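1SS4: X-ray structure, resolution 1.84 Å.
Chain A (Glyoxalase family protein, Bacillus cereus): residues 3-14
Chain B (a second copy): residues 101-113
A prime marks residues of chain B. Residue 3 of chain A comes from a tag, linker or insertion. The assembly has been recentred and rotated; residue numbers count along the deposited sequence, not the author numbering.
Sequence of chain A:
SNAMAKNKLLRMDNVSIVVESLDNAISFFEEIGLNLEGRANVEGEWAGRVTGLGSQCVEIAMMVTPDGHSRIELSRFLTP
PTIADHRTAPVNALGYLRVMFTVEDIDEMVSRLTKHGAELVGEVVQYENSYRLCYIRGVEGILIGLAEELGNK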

# COMPACT_ATOMS: atom_id res chain seq x y z
N ALA A 3 -22.36 3.78 4.22
CA ALA A 3 -22.73 5.13 4.72
C ALA A 3 -22.46 5.24 6.22
O ALA A 3 -22.94 4.42 7.02
CB ALA A 3 -24.21 5.41 4.43
N MSE A 4 -21.68 6.25 6.60
CA MSE A 4 -21.34 6.47 7.99
C MSE A 4 -22.08 7.69 8.53
O MSE A 4 -21.95 8.79 8.00
CB MSE A 4 -19.84 6.66 8.13
CG MSE A 4 -19.06 5.58 7.43
SE MSE A 4 -17.22 5.64 7.92
CE MSE A 4 -16.57 6.84 6.52
N ALA A 5 -22.85 7.47 9.59
CA ALA A 5 -23.62 8.54 10.19
C ALA A 5 -22.82 9.81 10.47
O ALA A 5 -23.19 10.90 10.02
CB ALA A 5 -24.26 8.05 11.49
N LYS A 6 -21.71 9.68 11.19
CA LYS A 6 -20.90 10.84 11.54
C LYS A 6 -19.54 10.98 10.85
O LYS A 6 -18.56 11.42 11.47
CB LYS A 6 -20.68 10.87 13.05
CG LYS A 6 -21.94 10.93 13.89
CD LYS A 6 -21.56 11.08 15.37
CE LYS A 6 -22.79 11.27 16.26
NZ LYS A 6 -22.42 11.44 17.70
N ASN A 7 -19.46 10.60 9.58
CA ASN A 7 -18.20 10.73 8.87
C ASN A 7 -18.31 10.43 7.38
O ASN A 7 -19.36 10.04 6.88
CB ASN A 7 -17.14 9.83 9.49
CG ASN A 7 -15.82 10.55 9.69
OD1 ASN A 7 -15.38 11.31 8.82
ND2 ASN A 7 -15.17 10.31 10.83
N LYS A 8 -17.20 10.61 6.68
CA LYS A 8 -17.17 10.38 5.24
C LYS A 8 -15.74 10.06 4.82
O LYS A 8 -14.80 10.71 5.28
CB LYS A 8 -17.67 11.63 4.51
CG LYS A 8 -17.86 11.48 3.02
CD LYS A 8 -18.49 12.74 2.43
CE LYS A 8 -18.63 12.65 0.91
NZ LYS A 8 -19.40 13.81 0.36
N LEU A 9 -15.57 9.06 3.97
CA LEU A 9 -14.24 8.69 3.50
C LEU A 9 -14.08 9.40 2.17
O LEU A 9 -14.68 8.98 1.17
CB LEU A 9 -14.12 7.17 3.32
CG LEU A 9 -12.76 6.65 2.87
CD1 LEU A 9 -11.67 7.09 3.84
CD2 LEU A 9 -12.80 5.13 2.76
N LEU A 10 -13.26 10.45 2.15
CA LEU A 10 -13.06 11.24 0.93
C LEU A 10 -12.18 10.54 -0.10
O LEU A 10 -12.43 10.65 -1.30
CB LEU A 10 -12.51 12.62 1.28
CG LEU A 10 -13.32 13.31 2.41
CD1 LEU A 10 -12.85 14.74 2.53
CD2 LEU A 10 -14.80 13.28 2.11
N ARG A 11 -11.16 9.83 0.35
CA ARG A 11 -10.32 9.06 -0.57
C ARG A 11 -9.15 8.39 0.12
O ARG A 11 -8.90 8.59 1.31
CB ARG A 11 -9.78 9.93 -1.72
CG ARG A 11 -8.59 10.77 -1.38
CD ARG A 11 -9.05 12.07 -0.82
NE ARG A 11 -7.94 12.93 -0.44
CZ ARG A 11 -8.07 14.23 -0.24
NH1 ARG A 11 -9.25 14.81 -0.42
NH2 ARG A 11 -7.04 14.95 0.16
N MSE A 12 -8.47 7.53 -0.62
CA MSE A 12 -7.28 6.89 -0.08
C MSE A 12 -6.20 7.77 -0.70
O MSE A 12 -5.95 7.69 -1.89
CB MSE A 12 -7.14 5.45 -0.57
CG MSE A 12 -5.89 4.81 -0.03
SE MSE A 12 -5.85 2.94 -0.54
CE MSE A 12 -5.00 3.16 -2.26
N ASP A 13 -5.60 8.64 0.10
CA ASP A 13 -4.60 9.58 -0.39
C ASP A 13 -3.36 8.97 -1.01
O ASP A 13 -2.90 9.41 -2.07
CB ASP A 13 -4.18 10.51 0.74
CG ASP A 13 -3.57 11.78 0.22
OD1 ASP A 13 -4.35 12.73 -0.07
OD2 ASP A 13 -2.32 11.82 0.08
N ASN A 14 -2.80 7.97 -0.36
CA ASN A 14 -1.58 7.36 -0.86
C ASN A 14 -1.19 6.14 -0.04
O ASN A 14 -1.74 5.90 1.04
CB ASN A 14 -0.42 8.37 -0.78
CG ASN A 14 -0.06 8.73 0.69
OD1 ASN A 14 0.53 7.94 1.42
ND2 ASN A 14 -0.43 9.94 1.12
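Chain B (101-113) FTVEDIDEMVSRL

Residues 9-14 of chain A form a strand, preceded by a loop that includes a type I turn from Met4 to Asn7. In chain B, residues 101-103 end a strand. Glu104′ and Asp105′ then lead into a helix that starts at Ile106′ and runs on past Leu113′. The two strands run antiparallel, with 152° between their N-to-C directions and a closest approach of 4.7 Å between axes. Leu9 lies beside Val103′, with their CA atoms 4.6 Å apart. Met12 lies beside Phe101′, CA to CA 4.3 Å. The register shifts by one residue between Leu9 and Arg11, a beta bulge.

Three backbone hydrogen bonds join the chains. Thr102′ N donates to Arg11 O (3.0 Å), and Thr102′ O accepts from Leu10 N (2.9 Å). Thus Thr102′ bonds to two successive residues across the bulge. Glu104′ N donates to Lys8 O at 2.9 Å. The same Lys8 O is 3.2 Å from Val103′ CA, a CA-H...O contact.

Leu9, Met12, Phe101′ and Val103′ share one face of the sheet. Leu9 CD1 packs 3.7 Å from Phe101′ CB and 3.9 Å from Val103′ CG1. Met12 CG is 3.8 Å from Phe101′ CE1. Arg11 and Thr102′ share the other face. There Thr102′ OG1 lies over one face of the Arg11 guanidinium, 3.4 Å from Arg11 NE, but the angle is too poor for a hydrogen bond.

Asn7 is buried and ties the loop to the start of the chain B helix. Its OD1 accepts from Asp105′ N (2.9 Å) and from Lys8 N of its own chain (2.9 Å). Its ND2 donates to Asp105′ O at 2.8 Å and to Glu108′ OE1 at 2.7 Å. One amide therefore uses both its acceptor and its donor at this junction. Asp105′ caps the helix, its OD1 accepting from Glu108′ N at 3.1 Å.

Glu108′ is held by Arg112′ one turn later. Arg112′ NE meets Glu108′ OE2 at 2.7 Å in a salt bridge, and Arg112′ NH2 donates to Glu108′ OE1 at 2.9 Å. Met4, a selenomethionine, points toward chain B. Its SE lies 3.6 Å from Arg112′ NH2 and 3.9 Å from Met109′ CE.

Two waters bridge Lys6 to chain B. One donates to Lys6 O and Asp105′ OD2, both at 2.7 Å. The other accepts from Lys6 N at 2.7 Å and donates to Glu108′ OE2 at 2.9 Å. Together the stretches bury 816 Å², both sides summed.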

# COMPACT_ATOMS: atom_id res chain seq x y z
N PHE B 101 -5.72 7.46 4.53
CA PHE B 101 -7.09 7.82 4.14
C PHE B 101 -7.46 9.23 4.63
O PHE B 101 -7.08 9.62 5.73
CB PHE B 101 -8.10 6.86 4.75
CG PHE B 101 -7.93 5.45 4.34
CD1 PHE B 101 -8.40 5.01 3.10
CD2 PHE B 101 -7.32 4.53 5.20
CE1 PHE B 101 -8.27 3.67 2.73
CE2 PHE B 101 -7.18 3.19 4.82
CZ PHE B 101 -7.66 2.76 3.59
N THR B 102 -8.19 9.97 3.82
CA THR B 102 -8.64 11.29 4.23
C THR B 102 -10.10 11.15 4.61
O THR B 102 -10.91 10.63 3.83
CB THR B 102 -8.48 12.32 3.10
OG1 THR B 102 -7.10 12.43 2.77
CG2 THR B 102 -9.02 13.69 3.55
N VAL B 103 -10.44 11.57 5.82
CA VAL B 103 -11.81 11.47 6.28
C VAL B 103 -12.34 12.85 6.66
O VAL B 103 -11.56 13.79 6.91
CB VAL B 103 -11.91 10.51 7.50
CG1 VAL B 103 -11.41 9.12 7.11
CG2 VAL B 103 -11.09 11.05 8.66
N GLU B 104 -13.65 12.97 6.70
CA GLU B 104 -14.29 14.25 7.01
C GLU B 104 -14.02 14.71 8.43
O GLU B 104 -13.82 15.90 8.67
CB GLU B 104 -15.80 14.12 6.82
CG GLU B 104 -16.55 15.43 6.85
CD GLU B 104 -18.02 15.23 6.55
OE1 GLU B 104 -18.75 14.76 7.45
OE2 GLU B 104 -18.42 15.51 5.39
N ASP B 105 -14.00 13.77 9.37
CA ASP B 105 -13.81 14.10 10.79
C ASP B 105 -12.83 13.14 11.43
O ASP B 105 -13.21 12.04 11.79
CB ASP B 105 -15.15 14.01 11.51
CG ASP B 105 -15.07 14.44 12.97
OD1 ASP B 105 -13.97 14.49 13.55
OD2 ASP B 105 -16.14 14.71 13.54
N ILE B 106 -11.58 13.56 11.60
CA ILE B 106 -10.58 12.67 12.18
C ILE B 106 -10.83 12.32 13.63
O ILE B 106 -10.48 11.23 14.10
CB ILE B 106 -9.15 13.25 11.98
CG1 ILE B 106 -8.09 12.16 12.21
CG2 ILE B 106 -8.93 14.47 12.90
CD1 ILE B 106 -6.71 12.55 11.74
N ASP B 107 -11.46 13.22 14.37
CA ASP B 107 -11.73 12.93 15.78
C ASP B 107 -12.72 11.78 15.94
O ASP B 107 -12.49 10.87 16.74
CB ASP B 107 -12.26 14.17 16.50
CG ASP B 107 -11.30 15.34 16.44
OD1 ASP B 107 -10.14 15.20 16.90
OD2 ASP B 107 -11.70 16.39 15.91
N GLU B 108 -13.80 11.82 15.18
CA GLU B 108 -14.83 10.78 15.25
C GLU B 108 -14.26 9.46 14.75
O GLU B 108 -14.55 8.40 15.30
CB GLU B 108 -16.05 11.20 14.42
CG GLU B 108 -17.30 10.31 14.55
CD GLU B 108 -17.27 9.02 13.71
OE1 GLU B 108 -16.51 8.93 12.71
OE2 GLU B 108 -18.03 8.10 14.06
N MSE B 109 -13.44 9.51 13.70
CA MSE B 109 -12.86 8.26 13.19
C MSE B 109 -11.88 7.65 14.21
O MSE B 109 -11.89 6.43 14.42
CB MSE B 109 -12.14 8.50 11.85
CG MSE B 109 -11.57 7.22 11.24
SE MSE B 109 -12.95 5.87 10.86
CE MSE B 109 -13.68 6.63 9.21
N VAL B 110 -11.05 8.47 14.85
CA VAL B 110 -10.09 7.94 15.84
C VAL B 110 -10.83 7.35 17.03
O VAL B 110 -10.48 6.26 17.51
CB VAL B 110 -9.10 9.02 16.33
CG1 VAL B 110 -8.36 8.54 17.58
CG2 VAL B 110 -8.09 9.34 15.21
N SER B 111 -11.85 8.07 17.48
CA SER B 111 -12.63 7.60 18.61
C SER B 111 -13.32 6.26 18.30
O SER B 111 -13.26 5.32 19.09
CB SER B 111 -13.67 8.65 19.00
OG SER B 111 -14.42 8.22 20.12
N ARG B 112 -13.96 6.16 17.14
CA ARG B 112 -14.67 4.93 16.76
C ARG B 112 -13.72 3.74 16.58
O ARG B 112 -13.96 2.63 17.09
CB ARG B 112 -15.47 5.17 15.47
CG ARG B 112 -16.36 4.02 15.05
CD ARG B 112 -17.65 4.53 14.43
NE ARG B 112 -17.41 5.58 13.46
CZ ARG B 112 -16.94 5.37 12.23
NH1 ARG B 112 -16.68 4.13 11.84
NH2 ARG B 112 -16.74 6.39 11.41
N LEU B 113 -12.62 3.96 15.86
CA LEU B 113 -11.67 2.88 15.65
C LEU B 113 -11.04 2.44 16.96
O LEU B 113 -10.90 1.24 17.21
CB LEU B 113 -10.58 3.31 14.66
CG LEU B 113 -11.07 3.59 13.25
CD1 LEU B 113 -9.87 3.83 12.30
CD2 LEU B 113 -11.91 2.40 12.77
O HOH W 1 -18.54 13.85 12.72
O HOH W 2 -20.08 7.68 12.01